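Local coordinates for protein alpha-pyrone synthesis polyketide synthase-like Pks18 (Mycobacterium tuberculosis, PDB 1TED) that probably extends medium- and long-chain aliphatic acyl-CoA substrates with malonyl-CoA to make tri- and tetraketide alpha-pyrones, acting as a homodimeric type III polyketide synthase, at residues A[133-137]-A[195-199]; A[136-142]-A[165-171]; A[248-254]-A[383-389]; A[307-313]-A[370-376]. The contacts are given in a common frame with arbitrary orientation. Residues are numbered along the deposited sequence.

All four contacts belong to the mixed thiolase-fold sheet, two in the N-terminal half of the chain, two in the C-terminal half. Contacts 1 and 2 share Gly-136 and Leu-137 on the middle strand 135-142, with centres about 10 Å apart. Contacts 3 and 4, with centres about 9 Å apart, join through neighbouring strands 382-390 and 370-378, where Phe-388 N lies 2.6 Å from Gly-372 O. The pairs do not touch. The side chain of His-313 (contact 4) is about 3 Å from that of Cys-175, the presumed nucleophile; those of Glu-384 (contact 3) and Ala-141 (contact 2) are farther, about 9 and 11 Å. The Thr-142 side chain is about 8 Å from bound myristic acid.

Contact 1 of 4, residues A[133-137]-A[195-199]; sequences AEIGL and MKALV
Lys-196, Met-195 and Leu-137 carry much of this contact, in which two parallel strands start side by side. The axes of the short segments 135-137 and 196-199 approach to 4.8 Å at an angle of 60°, and Ile-135 pairs with Lys-196 at a CA-CA distance of 4.7 Å. Both peptide groups of Lys-196 are used: its N donates to Glu-134 O (2.8 Å), and its O accepts from Gly-136 N (3.0 Å) while lying 3.5 Å from Ile-135 CA. The Lys-196 side chain leaves on the same face as Ile-135, but its end leads away from 133-137. Met-195, in the loop just before the strand, has all three chi angles in m. This folds the thioether back until its CE is 3.4 Å from Ala-133 O and 3.9 Å from Gly-136 CA; a CB on Gly-136 would crowd that methyl. Gly-136, at phi/psi -96/-5, departs from extended geometry, and Leu-137 (-146/140) returns to it. Leu-137 O then accepts a nearly straight hydrogen bond from Leu-198 N (2.7 Å), and Leu-137 CB lies 4.0 Å from Ala-197 CB. Leu-137 (chi1 t, chi2 p) and Met-195 both reach Tyr-188 of helix 177-191, while Ile-135 packs on Leu-161 and Ile-165. Strand 196-204 thus lies between strand 135-142 and the antiparallel strand 226-236, where Ala-197 is hydrogen-bonded to Ile-233.

Contact 2 of 4, residues A[136-142]-A[165-171]; sequences GLLVLAT and ISRVVVN
Aliphatic side chains fill the middle of this buried parallel pair. On one face Leu-137, Val-139 and Ala-141 lie beside Ser-166, Val-168 and Val-170: Leu-137 CD1 is 4.1 Å from Val-168 CG2, Val-139 CG1 is 4.1 Å from Val-170 CG2, and Ala-141 CB is 4.1 Å from Val-170 CB. On the other face Leu-138 CB meets Ile-165 CD1 at 3.9 Å and Arg-167 CG at 4.0 Å. All the valines have chi1 in t. Apart from Gly-136 (-96/-5) the backbones are extended; the axes of 136-142 and 166-171 approach to 4.6 Å, 14° from parallel, in an unbroken register from Leu-137 opposite Ser-166 to Thr-142 opposite Asn-171. Hydrogen bonds zigzag between the strands: Ser-166 N to Gly-136 O (2.8 Å), Leu-138 N to Ser-166 O (2.9 Å), Val-168 N to Leu-138 O (3.2 Å), Leu-140 N to Val-168 O (3.0 Å), Val-170 N to Leu-140 O (2.7 Å) and Thr-142 N to Val-170 O (3.0 Å). At the polar margin, Thr-142 OG1 turns back to Ala-141 O (2.6 Å). Arg-167 forms a salt bridge with Asp-152 and a hydrogen bond to Thr-382 of the second subunit; Asn-171 packs on Asn-171 of that subunit. The pair forms the two strands of a beta-alpha-beta unit through helix 151-159, with strand 166-171 at the dimer-facing edge of the thiolase-fold sheet.

Contact 3 of 4, residues A[248-254]-A[383-389]; sequences VVRSSFS and VEGMLFD
This is an antiparallel strand pair interrupted by a classic beta bulge, in the part of the thiolase-fold sheet built from the C-terminal half of the chain. The axes of strand segments 248-254 and 383-389 approach to 4.5 Å, at 164° between their N-to-C directions. Val-248 pairs with Asp-389 through two hydrogen bonds, Val-248 N to Asp-389 O (2.8 Å) and Asp-389 N to Val-248 O (3.0 Å), and Val-249 faces Phe-388 as a non-hydrogen-bonded pair. Arg-250 then adopts helix-like angles (-71/-43), so that Arg-250 and Ser-251 both face Leu-387. Their N atoms make weak hydrogen bonds to Leu-387 O, at 3.1 Å from Arg-250 and 3.3 Å from Ser-251, whereas Leu-387 N to Ser-251 O is short (2.6 Å). Beyond the bulge Phe-253 and Gly-385 exchange hydrogen bonds, Phe-253 N to Gly-385 O (3.1 Å) and Gly-385 N to Phe-253 O (3.2 Å). With chi1 in p, the Phe-253 ring lies across Gly-385, whose CA makes a CH-pi contact 3.8 Å from the ring centroid; a CB on Gly-385 would strike the ring. Phe-253 and Leu-387 face helix 281-299, and Met-386 and Glu-384 helix 177-191. Arg-250 NH1 forms a salt bridge with Asp-389 OD1 (2.9 Å), an oxygen that is also hydrogen-bonded to Thr-371. On the opposite face from Phe-253, Ser-254 OG donates to Glu-384 OE2 at 2.5 Å.

Contact 4 of 4, residues A[307-313]-A[370-376]; sequences IDLWAIH and STGVAFA
An inverse gamma turn centred on Ala-311 (-87/78) kinks the short strand 310-312, with a weak hydrogen bond from Ile-312 N to Trp-310 O (3.0 Å), yet the strand stays parallel to 370-376: the axes are 4.8 Å apart at 9°. Leu-309, just before it, has a positive phi (83°). Ala-311 N donates to Val-373 O (2.9 Å), Phe-375 N to Ala-311 O (3.2 Å) and His-313 N to Phe-375 O (2.9 Å). At the turn Ala-311 CB lies 3.5 Å from Ala-374 CB. On the other face Trp-310 CZ3 lies 3.6 Å from Val-373 CB, and Ile-312 CG1 3.7 Å from Phe-375 CZ (chi1 p). At the start, Asp-308 OD2 accepts from Thr-371 N (3.0 Å), while OD1 forms a salt bridge with Lys-367. Past the strand, His-313 CB touches Ala-376 CB at 3.4 Å. The His-313 ring (chi1 t) leads away, to Asn-346 and Cys-175, consistent with the Cys-His-Asn catalytic triad of chalcone synthases.

Contact 1 of 4, residues A[133-137]-A[195-199]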
loop_
_atom_site.group_PDB
_atom_site.type_symbol
_atom_site.label_atom_id
_atom_site.label_comp_id
_atom_site.label_asym_id
_atom_site.label_seq_id
_atom_site.Cartn_x
_atom_site.Cartn_y
_atom_site.Cartn_z
ATOM N N ALA A 133 -12.852 -20.332 1.872
ATOM C CA ALA A 133 -13.831 -19.325 2.251
ATOM C C ALA A 133 -13.465 -18.609 3.548
ATOM O O ALA A 133 -13.963 -17.519 3.818
ATOM C CB ALA A 133 -15.205 -19.973 2.396
ATOM N N GLU A 134 -12.600 -19.222 4.350
ATOM C CA GLU A 134 -12.205 -18.644 5.630
ATOM C C GLU A 134 -11.144 -17.559 5.548
ATOM O O GLU A 134 -10.940 -16.811 6.502
ATOM C CB GLU A 134 -11.724 -19.745 6.564
ATOM C CG GLU A 134 -12.759 -20.803 6.798
ATOM C CD GLU A 134 -12.220 -21.942 7.618
ATOM O OE1 GLU A 134 -11.953 -21.734 8.824
ATOM O OE2 GLU A 134 -12.056 -23.045 7.051
ATOM N N ILE A 135 -10.468 -17.482 4.409
ATOM C CA ILE A 135 -9.430 -16.485 4.196
ATOM C C ILE A 135 -10.043 -15.234 3.591
ATOM O O ILE A 135 -10.258 -15.173 2.388
ATOM C CB ILE A 135 -8.357 -17.023 3.249
ATOM C CG1 ILE A 135 -7.751 -18.296 3.848
ATOM C CG2 ILE A 135 -7.298 -15.973 3.014
ATOM C CD1 ILE A 135 -6.663 -18.913 3.001
ATOM N N GLY A 136 -10.307 -14.233 4.431
ATOM C CA GLY A 136 -10.919 -12.998 3.959
ATOM C C GLY A 136 -10.039 -11.799 3.615
ATOM O O GLY A 136 -10.546 -10.785 3.123
ATOM N N LEU A 137 -8.737 -11.892 3.860
ATOM C CA LEU A 137 -7.835 -10.777 3.562
ATOM C C LEU A 137 -6.457 -11.250 3.118
ATOM O O LEU A 137 -5.897 -12.203 3.656
ATOM C CB LEU A 137 -7.684 -9.867 4.797
ATOM C CG LEU A 137 -6.734 -8.662 4.750
ATOM C CD1 LEU A 137 -7.177 -7.674 3.680
ATOM C CD2 LEU A 137 -6.720 -7.975 6.110
ATOM N N MET A 195 -12.636 -15.221 10.557
ATOM C CA MET A 195 -11.820 -15.277 9.361
ATOM C C MET A 195 -10.318 -15.300 9.602
ATOM O O MET A 195 -9.848 -15.120 10.725
ATOM C CB MET A 195 -12.186 -14.096 8.475
ATOM C CG MET A 195 -13.693 -13.947 8.282
ATOM S SD MET A 195 -14.392 -15.294 7.300
ATOM C CE MET A 195 -14.028 -14.678 5.632
ATOM N N LYS A 196 -9.573 -15.540 8.529
ATOM C CA LYS A 196 -8.120 -15.564 8.592
ATOM C C LYS A 196 -7.603 -14.587 7.559
ATOM O O LYS A 196 -8.316 -14.211 6.615
ATOM C CB LYS A 196 -7.574 -16.956 8.271
ATOM C CG LYS A 196 -8.259 -18.082 9.017
ATOM C CD LYS A 196 -8.079 -17.966 10.515
ATOM C CE LYS A 196 -9.016 -18.923 11.232
ATOM N NZ LYS A 196 -8.919 -18.782 12.698
ATOM N N ALA A 197 -6.354 -14.178 7.738
ATOM C CA ALA A 197 -5.730 -13.251 6.817
ATOM C C ALA A 197 -4.402 -13.831 6.378
ATOM O O ALA A 197 -3.708 -14.500 7.166
ATOM C CB ALA A 197 -5.525 -11.902 7.491
ATOM N N LEU A 198 -4.069 -13.584 5.114
ATOM C CA LEU A 198 -2.823 -14.052 4.531
ATOM C C LEU A 198 -1.949 -12.832 4.260
ATOM O O LEU A 198 -2.376 -11.891 3.577
ATOM C CB LEU A 198 -3.088 -14.805 3.216
ATOM C CG LEU A 198 -1.855 -15.233 2.400
ATOM C CD1 LEU A 198 -1.082 -16.309 3.145
ATOM C CD2 LEU A 198 -2.281 -15.771 1.045
ATOM N N VAL A 199 -0.741 -12.842 4.821
ATOM C CA VAL A 199 0.214 -11.752 4.634
ATOM C C VAL A 199 1.389 -12.256 3.805
ATOM O O VAL A 199 1.968 -13.304 4.093
ATOM C CB VAL A 199 0.723 -11.202 5.992
ATOM C CG1 VAL A 199 1.770 -10.123 5.763
ATOM C CG2 VAL A 199 -0.429 -10.609 6.754
#

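Contact 2 of 4, residues A[136-142]-A[165-171]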
loop_
_atom_site.group_PDB
_atom_site.type_symbol
_atom_site.label_atom_id
_atom_site.label_comp_id
_atom_site.label_asym_id
_atom_site.label_seq_id
_atom_site.Cartn_x
_atom_site.Cartn_y
_atom_site.Cartn_z
ATOM N N GLY A 136 -10.307 -14.233 4.431
ATOM C CA GLY A 136 -10.919 -12.998 3.959
ATOM C C GLY A 136 -10.039 -11.799 3.615
ATOM O O GLY A 136 -10.546 -10.785 3.123
ATOM N N LEU A 137 -8.737 -11.892 3.860
ATOM C CA LEU A 137 -7.835 -10.777 3.562
ATOM C C LEU A 137 -6.457 -11.250 3.118
ATOM O O LEU A 137 -5.897 -12.203 3.656
ATOM C CB LEU A 137 -7.684 -9.867 4.797
ATOM C CG LEU A 137 -6.734 -8.662 4.750
ATOM C CD1 LEU A 137 -7.177 -7.674 3.680
ATOM C CD2 LEU A 137 -6.720 -7.975 6.110
ATOM N N LEU A 138 -5.924 -10.561 2.125
ATOM C CA LEU A 138 -4.613 -10.861 1.586
ATOM C C LEU A 138 -3.840 -9.554 1.553
ATOM O O LEU A 138 -4.221 -8.629 0.828
ATOM C CB LEU A 138 -4.739 -11.412 0.166
ATOM C CG LEU A 138 -3.485 -11.329 -0.707
ATOM C CD1 LEU A 138 -2.344 -12.072 -0.057
ATOM C CD2 LEU A 138 -3.779 -11.926 -2.062
ATOM N N VAL A 139 -2.775 -9.460 2.347
ATOM C CA VAL A 139 -1.966 -8.241 2.353
ATOM C C VAL A 139 -0.643 -8.536 1.669
ATOM O O VAL A 139 0.085 -9.468 2.035
ATOM C CB VAL A 139 -1.704 -7.717 3.786
ATOM C CG1 VAL A 139 -0.933 -6.400 3.727
ATOM C CG2 VAL A 139 -3.016 -7.519 4.511
ATOM N N LEU A 140 -0.333 -7.735 0.664
ATOM C CA LEU A 140 0.897 -7.924 -0.087
ATOM C C LEU A 140 1.797 -6.700 0.070
ATOM O O LEU A 140 1.384 -5.576 -0.216
ATOM C CB LEU A 140 0.551 -8.153 -1.559
ATOM C CG LEU A 140 1.614 -8.621 -2.554
ATOM C CD1 LEU A 140 2.591 -7.492 -2.843
ATOM C CD2 LEU A 140 2.313 -9.866 -2.010
ATOM N N ALA A 141 3.022 -6.925 0.539
ATOM C CA ALA A 141 3.972 -5.838 0.712
ATOM C C ALA A 141 5.218 -6.032 -0.148
ATOM O O ALA A 141 5.714 -7.158 -0.307
ATOM C CB ALA A 141 4.367 -5.715 2.173
ATOM N N THR A 142 5.715 -4.919 -0.692
ATOM C CA THR A 142 6.918 -4.915 -1.523
ATOM C C THR A 142 7.390 -3.486 -1.706
ATOM O O THR A 142 6.612 -2.543 -1.560
ATOM C CB THR A 142 6.657 -5.453 -2.955
ATOM O OG1 THR A 142 5.814 -6.608 -2.891
ATOM C CG2 THR A 142 7.977 -5.822 -3.632
ATOM N N ILE A 165 -12.294 -11.989 -1.776
ATOM C CA ILE A 165 -11.371 -11.735 -0.686
ATOM C C ILE A 165 -10.965 -10.257 -0.690
ATOM O O ILE A 165 -10.889 -9.624 -1.751
ATOM C CB ILE A 165 -10.112 -12.608 -0.828
ATOM C CG1 ILE A 165 -9.271 -12.524 0.447
ATOM C CG2 ILE A 165 -9.319 -12.177 -2.063
ATOM C CD1 ILE A 165 -8.075 -13.460 0.452
ATOM N N SER A 166 -10.731 -9.707 0.498
ATOM C CA SER A 166 -10.312 -8.315 0.612
ATOM C C SER A 166 -8.814 -8.281 0.366
ATOM O O SER A 166 -8.081 -9.147 0.847
ATOM C CB SER A 166 -10.607 -7.778 2.011
ATOM O OG SER A 166 -11.904 -8.169 2.424
ATOM N N ARG A 167 -8.358 -7.290 -0.385
ATOM C CA ARG A 167 -6.936 -7.173 -0.679
ATOM C C ARG A 167 -6.410 -5.772 -0.448
ATOM O O ARG A 167 -7.106 -4.779 -0.698
ATOM C CB ARG A 167 -6.652 -7.599 -2.120
ATOM C CG ARG A 167 -6.806 -9.097 -2.343
ATOM C CD ARG A 167 -6.646 -9.480 -3.811
ATOM N NE ARG A 167 -7.819 -9.120 -4.604
ATOM C CZ ARG A 167 -7.849 -8.150 -5.513
ATOM N NH1 ARG A 167 -6.765 -7.426 -5.762
ATOM N NH2 ARG A 167 -8.975 -7.902 -6.168
ATOM N N VAL A 168 -5.175 -5.709 0.042
ATOM C CA VAL A 168 -4.492 -4.456 0.321
ATOM C C VAL A 168 -3.023 -4.580 -0.091
ATOM O O VAL A 168 -2.311 -5.468 0.371
ATOM C CB VAL A 168 -4.563 -4.112 1.827
ATOM C CG1 VAL A 168 -3.842 -2.792 2.100
ATOM C CG2 VAL A 168 -6.012 -4.031 2.273
ATOM N N VAL A 169 -2.574 -3.694 -0.973
ATOM C CA VAL A 169 -1.186 -3.722 -1.415
ATOM C C VAL A 169 -0.398 -2.597 -0.735
ATOM O O VAL A 169 -0.750 -1.421 -0.841
ATOM C CB VAL A 169 -1.090 -3.586 -2.949
ATOM C CG1 VAL A 169 0.357 -3.538 -3.394
ATOM C CG2 VAL A 169 -1.776 -4.754 -3.598
ATOM N N VAL A 170 0.665 -2.983 -0.033
ATOM C CA VAL A 170 1.518 -2.049 0.698
ATOM C C VAL A 170 2.883 -1.890 0.048
ATOM O O VAL A 170 3.733 -2.774 0.151
ATOM C CB VAL A 170 1.729 -2.527 2.140
ATOM C CG1 VAL A 170 2.663 -1.577 2.875
ATOM C CG2 VAL A 170 0.395 -2.614 2.848
ATOM N N ASN A 171 3.086 -0.748 -0.600
ATOM C CA ASN A 171 4.331 -0.452 -1.284
ATOM C C ASN A 171 5.138 0.661 -0.615
ATOM O O ASN A 171 4.582 1.538 0.055
ATOM C CB ASN A 171 4.054 -0.048 -2.736
ATOM C CG ASN A 171 3.436 -1.166 -3.548
ATOM O OD1 ASN A 171 4.025 -2.237 -3.711
ATOM N ND2 ASN A 171 2.239 -0.923 -4.066
#

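Contact 3 of 4, residues A[248-254]-A[383-389]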
loop_
_atom_site.group_PDB
_atom_site.type_symbol
_atom_site.label_atom_id
_atom_site.label_comp_id
_atom_site.label_asym_id
_atom_site.label_seq_id
_atom_site.Cartn_x
_atom_site.Cartn_y
_atom_site.Cartn_z
ATOM N N VAL A 248 1.903 -15.494 19.402
ATOM C CA VAL A 248 0.895 -14.504 19.777
ATOM C C VAL A 248 1.401 -13.071 19.543
ATOM O O VAL A 248 2.479 -12.697 20.019
ATOM C CB VAL A 248 0.494 -14.643 21.278
ATOM C CG1 VAL A 248 -0.591 -13.626 21.632
ATOM C CG2 VAL A 248 0.004 -16.046 21.563
ATOM N N VAL A 249 0.637 -12.280 18.796
ATOM C CA VAL A 249 1.016 -10.892 18.551
ATOM C C VAL A 249 0.354 -10.081 19.665
ATOM O O VAL A 249 -0.800 -9.661 19.566
ATOM C CB VAL A 249 0.546 -10.399 17.152
ATOM C CG1 VAL A 249 1.001 -8.968 16.922
ATOM C CG2 VAL A 249 1.133 -11.292 16.062
ATOM N N ARG A 250 1.113 -9.881 20.734
ATOM C CA ARG A 250 0.653 -9.174 21.916
ATOM C C ARG A 250 0.455 -7.671 21.776
ATOM O O ARG A 250 -0.541 -7.132 22.266
ATOM C CB ARG A 250 1.620 -9.461 23.066
ATOM C CG ARG A 250 1.803 -10.959 23.332
ATOM C CD ARG A 250 2.878 -11.225 24.372
ATOM N NE ARG A 250 2.624 -10.486 25.602
ATOM C CZ ARG A 250 3.352 -10.594 26.706
ATOM N NH1 ARG A 250 4.394 -11.421 26.748
ATOM N NH2 ARG A 250 3.033 -9.874 27.773
ATOM N N SER A 251 1.392 -6.993 21.119
ATOM C CA SER A 251 1.291 -5.546 20.966
ATOM C C SER A 251 2.183 -5.034 19.840
ATOM O O SER A 251 3.289 -5.535 19.645
ATOM C CB SER A 251 1.680 -4.869 22.291
ATOM O OG SER A 251 1.437 -3.473 22.263
ATOM N N SER A 252 1.704 -4.046 19.090
ATOM C CA SER A 252 2.500 -3.490 18.000
ATOM C C SER A 252 2.750 -2.002 18.255
ATOM O O SER A 252 2.026 -1.370 19.019
ATOM C CB SER A 252 1.804 -3.717 16.653
ATOM O OG SER A 252 0.585 -3.011 16.571
ATOM N N PHE A 253 3.778 -1.445 17.626
ATOM C CA PHE A 253 4.122 -0.037 17.839
ATOM C C PHE A 253 4.821 0.589 16.635
ATOM O O PHE A 253 5.465 -0.100 15.848
ATOM C CB PHE A 253 5.026 0.089 19.076
ATOM C CG PHE A 253 6.337 -0.664 18.956
ATOM C CD1 PHE A 253 7.442 -0.077 18.338
ATOM C CD2 PHE A 253 6.451 -1.974 19.424
ATOM C CE1 PHE A 253 8.639 -0.783 18.189
ATOM C CE2 PHE A 253 7.644 -2.691 19.278
ATOM C CZ PHE A 253 8.740 -2.095 18.661
ATOM N N SER A 254 4.677 1.900 16.510
ATOM C CA SER A 254 5.285 2.660 15.427
ATOM C C SER A 254 5.828 3.941 16.048
ATOM O O SER A 254 5.251 4.471 16.994
ATOM C CB SER A 254 4.247 3.045 14.369
ATOM O OG SER A 254 3.378 1.970 14.048
ATOM N N VAL A 383 10.283 3.461 13.524
ATOM C CA VAL A 383 10.635 2.198 14.137
ATOM C C VAL A 383 9.330 1.429 14.126
ATOM O O VAL A 383 8.318 1.883 14.676
ATOM C CB VAL A 383 11.108 2.346 15.586
ATOM C CG1 VAL A 383 11.449 0.967 16.136
ATOM C CG2 VAL A 383 12.325 3.277 15.656
ATOM N N GLU A 384 9.354 0.269 13.483
ATOM C CA GLU A 384 8.172 -0.561 13.365
ATOM C C GLU A 384 8.466 -1.867 14.088
ATOM O O GLU A 384 9.517 -2.464 13.887
ATOM C CB GLU A 384 7.898 -0.807 11.880
ATOM C CG GLU A 384 6.442 -0.782 11.498
ATOM C CD GLU A 384 5.841 0.602 11.589
ATOM O OE1 GLU A 384 6.022 1.401 10.644
ATOM O OE2 GLU A 384 5.188 0.886 12.617
ATOM N N GLY A 385 7.547 -2.310 14.936
ATOM C CA GLY A 385 7.786 -3.549 15.653
ATOM C C GLY A 385 6.597 -4.128 16.394
ATOM O O GLY A 385 5.462 -3.652 16.257
ATOM N N MET A 386 6.866 -5.164 17.188
ATOM C CA MET A 386 5.823 -5.833 17.953
ATOM C C MET A 386 6.386 -6.606 19.135
ATOM O O MET A 386 7.555 -6.993 19.132
ATOM C CB MET A 386 5.067 -6.820 17.048
ATOM C CG MET A 386 5.831 -8.123 16.760
ATOM S SD MET A 386 4.843 -9.438 15.960
ATOM C CE MET A 386 6.077 -10.377 15.130
ATOM N N LEU A 387 5.552 -6.809 20.151
ATOM C CA LEU A 387 5.907 -7.612 21.316
ATOM C C LEU A 387 5.207 -8.932 20.994
ATOM O O LEU A 387 4.069 -8.917 20.528
ATOM C CB LEU A 387 5.325 -7.029 22.616
ATOM C CG LEU A 387 5.451 -7.939 23.858
ATOM C CD1 LEU A 387 6.920 -8.118 24.231
ATOM C CD2 LEU A 387 4.701 -7.339 25.038
ATOM N N PHE A 388 5.864 -10.065 21.223
ATOM C CA PHE A 388 5.234 -11.336 20.906
ATOM C C PHE A 388 5.615 -12.486 21.826
ATOM O O PHE A 388 6.598 -12.414 22.563
ATOM C CB PHE A 388 5.543 -11.710 19.448
ATOM C CG PHE A 388 6.994 -12.009 19.187
ATOM C CD1 PHE A 388 7.516 -13.277 19.438
ATOM C CD2 PHE A 388 7.846 -11.018 18.703
ATOM C CE1 PHE A 388 8.872 -13.555 19.209
ATOM C CE2 PHE A 388 9.201 -11.287 18.471
ATOM C CZ PHE A 388 9.713 -12.557 18.725
ATOM N N ASP A 389 4.815 -13.545 21.769
ATOM C CA ASP A 389 5.023 -14.758 22.557
ATOM C C ASP A 389 5.074 -15.998 21.649
ATOM O O ASP A 389 4.221 -16.169 20.780
ATOM C CB ASP A 389 3.878 -14.947 23.561
ATOM C CG ASP A 389 4.144 -14.279 24.897
ATOM O OD1 ASP A 389 5.175 -13.586 25.041
ATOM O OD2 ASP A 389 3.311 -14.452 25.811
#

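Contact 4 of 4, residues A[307-313]-A[370-376]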
loop_
_atom_site.group_PDB
_atom_site.type_symbol
_atom_site.label_atom_id
_atom_site.label_comp_id
_atom_site.label_asym_id
_atom_site.label_seq_id
_atom_site.Cartn_x
_atom_site.Cartn_y
_atom_site.Cartn_z
ATOM N N ILE A 307 13.085 -9.712 28.258
ATOM C CA ILE A 307 12.958 -10.328 26.942
ATOM C C ILE A 307 13.864 -11.483 26.498
ATOM O O ILE A 307 15.082 -11.402 26.590
ATOM C CB ILE A 307 13.023 -9.218 25.844
ATOM C CG1 ILE A 307 11.951 -8.152 26.116
ATOM C CG2 ILE A 307 12.861 -9.826 24.465
ATOM C CD1 ILE A 307 10.512 -8.704 26.221
ATOM N N ASP A 308 13.241 -12.560 26.016
ATOM C CA ASP A 308 13.956 -13.722 25.459
ATOM C C ASP A 308 13.735 -13.489 23.965
ATOM O O ASP A 308 12.591 -13.347 23.540
ATOM C CB ASP A 308 13.260 -15.056 25.762
ATOM C CG ASP A 308 12.701 -15.147 27.162
ATOM O OD1 ASP A 308 13.501 -15.289 28.116
ATOM O OD2 ASP A 308 11.456 -15.094 27.298
ATOM N N LEU A 309 14.776 -13.448 23.155
ATOM C CA LEU A 309 14.565 -13.235 21.716
ATOM C C LEU A 309 14.395 -11.785 21.291
ATOM O O LEU A 309 13.462 -11.089 21.696
ATOM C CB LEU A 309 13.333 -14.000 21.199
ATOM C CG LEU A 309 13.155 -15.501 21.442
ATOM C CD1 LEU A 309 11.817 -15.954 20.879
ATOM C CD2 LEU A 309 14.296 -16.261 20.803
ATOM N N TRP A 310 15.311 -11.346 20.449
ATOM C CA TRP A 310 15.270 -10.018 19.899
ATOM C C TRP A 310 15.351 -10.209 18.394
ATOM O O TRP A 310 16.414 -10.493 17.846
ATOM C CB TRP A 310 16.436 -9.181 20.420
ATOM C CG TRP A 310 16.241 -8.747 21.851
ATOM C CD1 TRP A 310 16.723 -9.361 22.975
ATOM C CD2 TRP A 310 15.468 -7.628 22.310
ATOM N NE1 TRP A 310 16.297 -8.696 24.099
ATOM C CE2 TRP A 310 15.525 -7.629 23.719
ATOM C CE3 TRP A 310 14.732 -6.626 21.664
ATOM C CZ2 TRP A 310 14.872 -6.664 24.497
ATOM C CZ3 TRP A 310 14.079 -5.665 22.440
ATOM C CH2 TRP A 310 14.158 -5.695 23.842
ATOM N N ALA A 311 14.205 -10.096 17.735
ATOM C CA ALA A 311 14.139 -10.239 16.283
ATOM C C ALA A 311 14.419 -8.873 15.671
ATOM O O ALA A 311 13.507 -8.148 15.251
ATOM C CB ALA A 311 12.752 -10.760 15.856
ATOM N N ILE A 312 15.699 -8.522 15.642
ATOM C CA ILE A 312 16.136 -7.252 15.097
ATOM C C ILE A 312 16.282 -7.366 13.591
ATOM O O ILE A 312 16.963 -8.262 13.099
ATOM C CB ILE A 312 17.494 -6.844 15.698
ATOM C CG1 ILE A 312 17.360 -6.702 17.221
ATOM C CG2 ILE A 312 17.991 -5.559 15.039
ATOM C CD1 ILE A 312 18.671 -6.440 17.935
ATOM N N HIS A 313 15.638 -6.466 12.855
ATOM C CA HIS A 313 15.743 -6.506 11.409
ATOM C C HIS A 313 17.207 -6.564 10.975
ATOM O O HIS A 313 17.971 -5.630 11.220
ATOM C CB HIS A 313 15.104 -5.283 10.765
ATOM C CG HIS A 313 15.374 -5.198 9.298
ATOM N ND1 HIS A 313 14.919 -6.151 8.409
ATOM C CD2 HIS A 313 16.165 -4.366 8.582
ATOM C CE1 HIS A 313 15.427 -5.915 7.213
ATOM N NE2 HIS A 313 16.188 -4.837 7.292
ATOM N N SER A 370 8.245 -18.141 25.235
ATOM C CA SER A 370 9.362 -17.215 25.142
ATOM C C SER A 370 8.757 -15.874 24.730
ATOM O O SER A 370 7.891 -15.825 23.858
ATOM C CB SER A 370 10.350 -17.713 24.089
ATOM O OG SER A 370 10.699 -19.059 24.354
ATOM N N THR A 371 9.179 -14.790 25.365
ATOM C CA THR A 371 8.634 -13.484 25.017
ATOM C C THR A 371 9.651 -12.719 24.192
ATOM O O THR A 371 10.800 -12.595 24.588
ATOM C CB THR A 371 8.276 -12.674 26.280
ATOM O OG1 THR A 371 7.219 -13.338 26.977
ATOM C CG2 THR A 371 7.822 -11.265 25.920
ATOM N N GLY A 372 9.231 -12.192 23.053
ATOM C CA GLY A 372 10.174 -11.468 22.232
ATOM C C GLY A 372 9.667 -10.168 21.651
ATOM O O GLY A 372 8.468 -9.890 21.637
ATOM N N VAL A 373 10.613 -9.362 21.190
ATOM C CA VAL A 373 10.315 -8.091 20.566
ATOM C C VAL A 373 10.977 -8.107 19.196
ATOM O O VAL A 373 12.139 -8.503 19.054
ATOM C CB VAL A 373 10.904 -6.893 21.345
ATOM C CG1 VAL A 373 10.641 -5.609 20.560
ATOM C CG2 VAL A 373 10.306 -6.811 22.773
ATOM N N ALA A 374 10.225 -7.698 18.186
ATOM C CA ALA A 374 10.758 -7.635 16.842
ATOM C C ALA A 374 10.579 -6.199 16.372
ATOM O O ALA A 374 9.621 -5.523 16.762
ATOM C CB ALA A 374 10.007 -8.587 15.930
ATOM N N PHE A 375 11.525 -5.714 15.581
ATOM C CA PHE A 375 11.409 -4.373 15.039
ATOM C C PHE A 375 12.294 -4.204 13.829
ATOM O O PHE A 375 13.273 -4.921 13.661
ATOM C CB PHE A 375 11.711 -3.290 16.093
ATOM C CG PHE A 375 13.086 -3.371 16.700
ATOM C CD1 PHE A 375 14.201 -2.956 15.995
ATOM C CD2 PHE A 375 13.253 -3.843 17.995
ATOM C CE1 PHE A 375 15.463 -3.008 16.571
ATOM C CE2 PHE A 375 14.512 -3.899 18.575
ATOM C CZ PHE A 375 15.617 -3.481 17.862
ATOM N N ALA A 376 11.908 -3.262 12.977
ATOM C CA ALA A 376 12.637 -2.954 11.761
ATOM C C ALA A 376 12.498 -1.458 11.536
ATOM O O ALA A 376 11.792 -0.772 12.291
ATOM C CB ALA A 376 12.060 -3.730 10.594
#